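Side-chain contact in transcriptional regulator, PadR family (Bacillus cereus, PDB 4ESB), which probably binds DNA through a winged helix-turn-helix domain and regulates transcription as a member of the PadR family: residues 51-55 against 56-60. Residues are numbered along the deposited sequence; the frame is centred on the assembly and turned at random.
Sequences RMQKE and KLIEG
M52 and I58 meet where helix 42-54 ends and the chain turns into strand 58-64; both are buried here with L57 and pack closely. The two side chains cross at a slant: M52 CB lies 4.0 Å from I58 CD1, while the bend at chi3 (67°) carries the methyl CE round to 4.0 Å from I58 CG2. I58 has CG1 set between its backbone N and carbonyl carbon (chi1 65°), and that branch also reaches Q53, with CG1 3.9 Å from Q53 CG. L57 touches M52 more loosely, CD1 to CG 4.5 Å. Helix 10-20 covers this face through I14 and L15, both touching M52.

The backbone makes the turn as a Schellman motif. L57 N donates to M52 O at 2.9 Å, almost straight down the carbonyl, and K56 N bonds Q53 O at 2.9 Å from above the carbonyl plane. M52 O thus takes one good bond from L57 N and a weak one from I58 N, at the mouth of the strand. K56 pays for the reversal with a positive phi of 66°.

Toward solvent the contact is looser. K54 and K56 are exposed. E55 runs alongside L57 and ends in a salt bridge, R51 NH1 to E55 OE2 2.8 Å, weak as a hydrogen bond. A water between Q53 OE1 and G60 N is doubtful, its glutamine leg being too short, while Q53 NE2 bonds L49 O one turn back. Helix 42-54 is probably the recognition helix, and this turn joins it to the wing hairpin of strands 58-64 and 70-76. Buried apolar contact and C-cap bonds thus set the exit from the helix, whereas the R51-E55 pair on the solvent side probably adds less.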
ATOM      1  N   ARG A  51       4.629 -12.094 -15.792  1.00 45.37           N
ATOM      2  CA  ARG A  51       3.732 -11.033 -16.212  1.00 54.60           C
ATOM      3  C   ARG A  51       4.493  -9.725 -16.401  1.00 57.32           C
ATOM      4  O   ARG A  51       4.251  -8.994 -17.360  1.00 65.52           O
ATOM      5  CB  ARG A  51       2.617 -10.869 -15.178  1.00 55.39           C
ATOM      6  CG  ARG A  51       1.565  -9.846 -15.548  1.00 75.27           C
ATOM      7  CD  ARG A  51       0.349  -9.969 -14.644  1.00 78.38           C
ATOM      8  NE  ARG A  51       0.571  -9.360 -13.335  1.00 90.39           N
ATOM      9  CZ  ARG A  51       0.446  -8.060 -13.079  1.00 94.23           C
ATOM     10  NH1 ARG A  51       0.104  -7.215 -14.044  1.00 90.08           N
ATOM     11  NH2 ARG A  51       0.668  -7.601 -11.856  1.00 76.56           N
ATOM     12  N   MET A  52       5.424  -9.439 -15.497  1.00 48.71           N
ATOM     13  CA  MET A  52       6.244  -8.242 -15.609  1.00 45.93           C
ATOM     14  C   MET A  52       7.065  -8.286 -16.894  1.00 54.41           C
ATOM     15  O   MET A  52       7.374  -7.247 -17.478  1.00 46.93           O
ATOM     16  CB  MET A  52       7.161  -8.097 -14.392  1.00 40.86           C
ATOM     17  CG  MET A  52       6.422  -7.750 -13.103  1.00 47.40           C
ATOM     18  SD  MET A  52       7.501  -7.648 -11.662  1.00 42.69           S
ATOM     19  CE  MET A  52       8.485  -6.209 -12.070  1.00 44.04           C
ATOM     20  N   GLN A  53       7.407  -9.493 -17.337  1.00 42.48           N
ATOM     21  CA  GLN A  53       8.109  -9.674 -18.601  1.00 46.42           C
ATOM     22  C   GLN A  53       7.178  -9.430 -19.780  1.00 58.01           C
ATOM     23  O   GLN A  53       7.549  -8.779 -20.756  1.00 55.28           O
ATOM     24  CB  GLN A  53       8.674 -11.088 -18.703  1.00 36.72           C
ATOM     25  CG  GLN A  53       9.978 -11.305 -17.961  1.00 48.66           C
ATOM     26  CD  GLN A  53      10.391 -12.758 -17.949  1.00 44.34           C
ATOM     27  OE1 GLN A  53      11.135 -13.212 -18.817  1.00 47.32           O
ATOM     28  NE2 GLN A  53       9.899 -13.501 -16.966  1.00 44.65           N
ATOM     29  N   LYS A  54       5.964  -9.960 -19.687  1.00 60.41           N
ATOM     30  CA  LYS A  54       5.004  -9.847 -20.773  1.00 66.13           C
ATOM     31  C   LYS A  54       4.585  -8.395 -20.957  1.00 70.40           C
ATOM     32  O   LYS A  54       4.187  -7.990 -22.047  1.00 53.74           O
ATOM     33  CB  LYS A  54       3.787 -10.732 -20.500  1.00 57.61           C
ATOM     34  CG  LYS A  54       2.819 -10.861 -21.673  1.00 92.25           C
ATOM     35  CD  LYS A  54       1.701 -11.849 -21.364  1.00 97.88           C
ATOM     36  CE  LYS A  54       0.812 -11.371 -20.224  1.00111.33           C
ATOM     37  NZ  LYS A  54       0.083 -10.121 -20.571  1.00104.88           N
ATOM     38  N   GLU A  55       4.681  -7.609 -19.889  1.00 58.50           N
ATOM     39  CA  GLU A  55       4.375  -6.189 -19.973  1.00 45.74           C
ATOM     40  C   GLU A  55       5.637  -5.368 -20.230  1.00 41.40           C
ATOM     41  O   GLU A  55       5.596  -4.140 -20.240  1.00 53.19           O
ATOM     42  CB  GLU A  55       3.693  -5.718 -18.693  1.00 45.15           C
ATOM     43  CG  GLU A  55       2.513  -6.578 -18.266  1.00 59.59           C
ATOM     44  CD  GLU A  55       1.879  -6.074 -16.989  1.00 80.66           C
ATOM     45  OE1 GLU A  55       2.543  -5.293 -16.275  1.00 76.24           O
ATOM     46  OE2 GLU A  55       0.727  -6.456 -16.700  1.00 76.91           O
ATOM     47  N   LYS A  56       6.755  -6.058 -20.426  1.00 49.89           N
ATOM     48  CA  LYS A  56       7.994  -5.424 -20.859  1.00 48.60           C
ATOM     49  C   LYS A  56       8.572  -4.473 -19.812  1.00 46.10           C
ATOM     50  O   LYS A  56       9.215  -3.479 -20.157  1.00 42.22           O
ATOM     51  CB  LYS A  56       7.760  -4.678 -22.176  1.00 52.15           C
ATOM     52  CG  LYS A  56       7.136  -5.548 -23.265  1.00 66.35           C
ATOM     53  CD  LYS A  56       8.177  -6.026 -24.263  1.00 77.05           C
ATOM     54  CE  LYS A  56       7.786  -7.355 -24.889  1.00 93.27           C
ATOM     55  NZ  LYS A  56       8.987  -8.173 -25.216  1.00 75.12           N
ATOM     56  N   LEU A  57       8.349  -4.780 -18.537  1.00 45.90           N
ATOM     57  CA  LEU A  57       8.923  -3.993 -17.451  1.00 38.08           C
ATOM     58  C   LEU A  57      10.318  -4.500 -17.127  1.00 37.93           C
ATOM     59  O   LEU A  57      11.199  -3.733 -16.745  1.00 41.20           O
ATOM     60  CB  LEU A  57       8.050  -4.084 -16.202  1.00 48.34           C
ATOM     61  CG  LEU A  57       6.607  -3.605 -16.353  1.00 51.80           C
ATOM     62  CD1 LEU A  57       5.882  -3.737 -15.027  1.00 48.84           C
ATOM     63  CD2 LEU A  57       6.559  -2.172 -16.857  1.00 46.63           C
ATOM     64  N   ILE A  58      10.508  -5.805 -17.276  1.00 43.51           N
ATOM     65  CA  ILE A  58      11.810  -6.421 -17.072  1.00 38.85           C
ATOM     66  C   ILE A  58      12.063  -7.409 -18.197  1.00 34.28           C
ATOM     67  O   ILE A  58      11.150  -7.776 -18.935  1.00 41.49           O
ATOM     68  CB  ILE A  58      11.894  -7.143 -15.713  1.00 42.03           C
ATOM     69  CG1 ILE A  58      10.920  -8.322 -15.674  1.00 43.47           C
ATOM     70  CG2 ILE A  58      11.599  -6.166 -14.580  1.00 35.63           C
ATOM     71  CD1 ILE A  58      10.993  -9.138 -14.399  1.00 49.81           C
ATOM     72  N   GLU A  59      13.310  -7.838 -18.327  1.00 44.41           N
ATOM     73  CA  GLU A  59      13.699  -8.728 -19.411  1.00 43.15           C
ATOM     74  C   GLU A  59      14.833  -9.634 -18.959  1.00 41.97           C
ATOM     75  O   GLU A  59      15.825  -9.168 -18.403  1.00 47.24           O
ATOM     76  CB  GLU A  59      14.138  -7.910 -20.625  1.00 37.58           C
ATOM     77  CG  GLU A  59      14.582  -8.745 -21.808  1.00 45.01           C
ATOM     78  CD  GLU A  59      15.273  -7.915 -22.880  1.00 52.12           C
ATOM     79  OE1 GLU A  59      15.211  -6.672 -22.799  1.00 53.21           O
ATOM     80  OE2 GLU A  59      15.884  -8.503 -23.797  1.00 46.61           O
ATOM     81  N   GLY A  60      14.680 -10.930 -19.202  1.00 38.12           N
ATOM     82  CA  GLY A  60      15.704 -11.891 -18.845  1.00 41.25           C
ATOM     83  C   GLY A  60      16.603 -12.211 -20.019  1.00 48.92           C
ATOM     84  O   GLY A  60      16.134 -12.352 -21.146  1.00 53.08           O
TER
HETATM   85  O   HOH W   1      12.418 -12.033 -20.487  1.00 51.59           O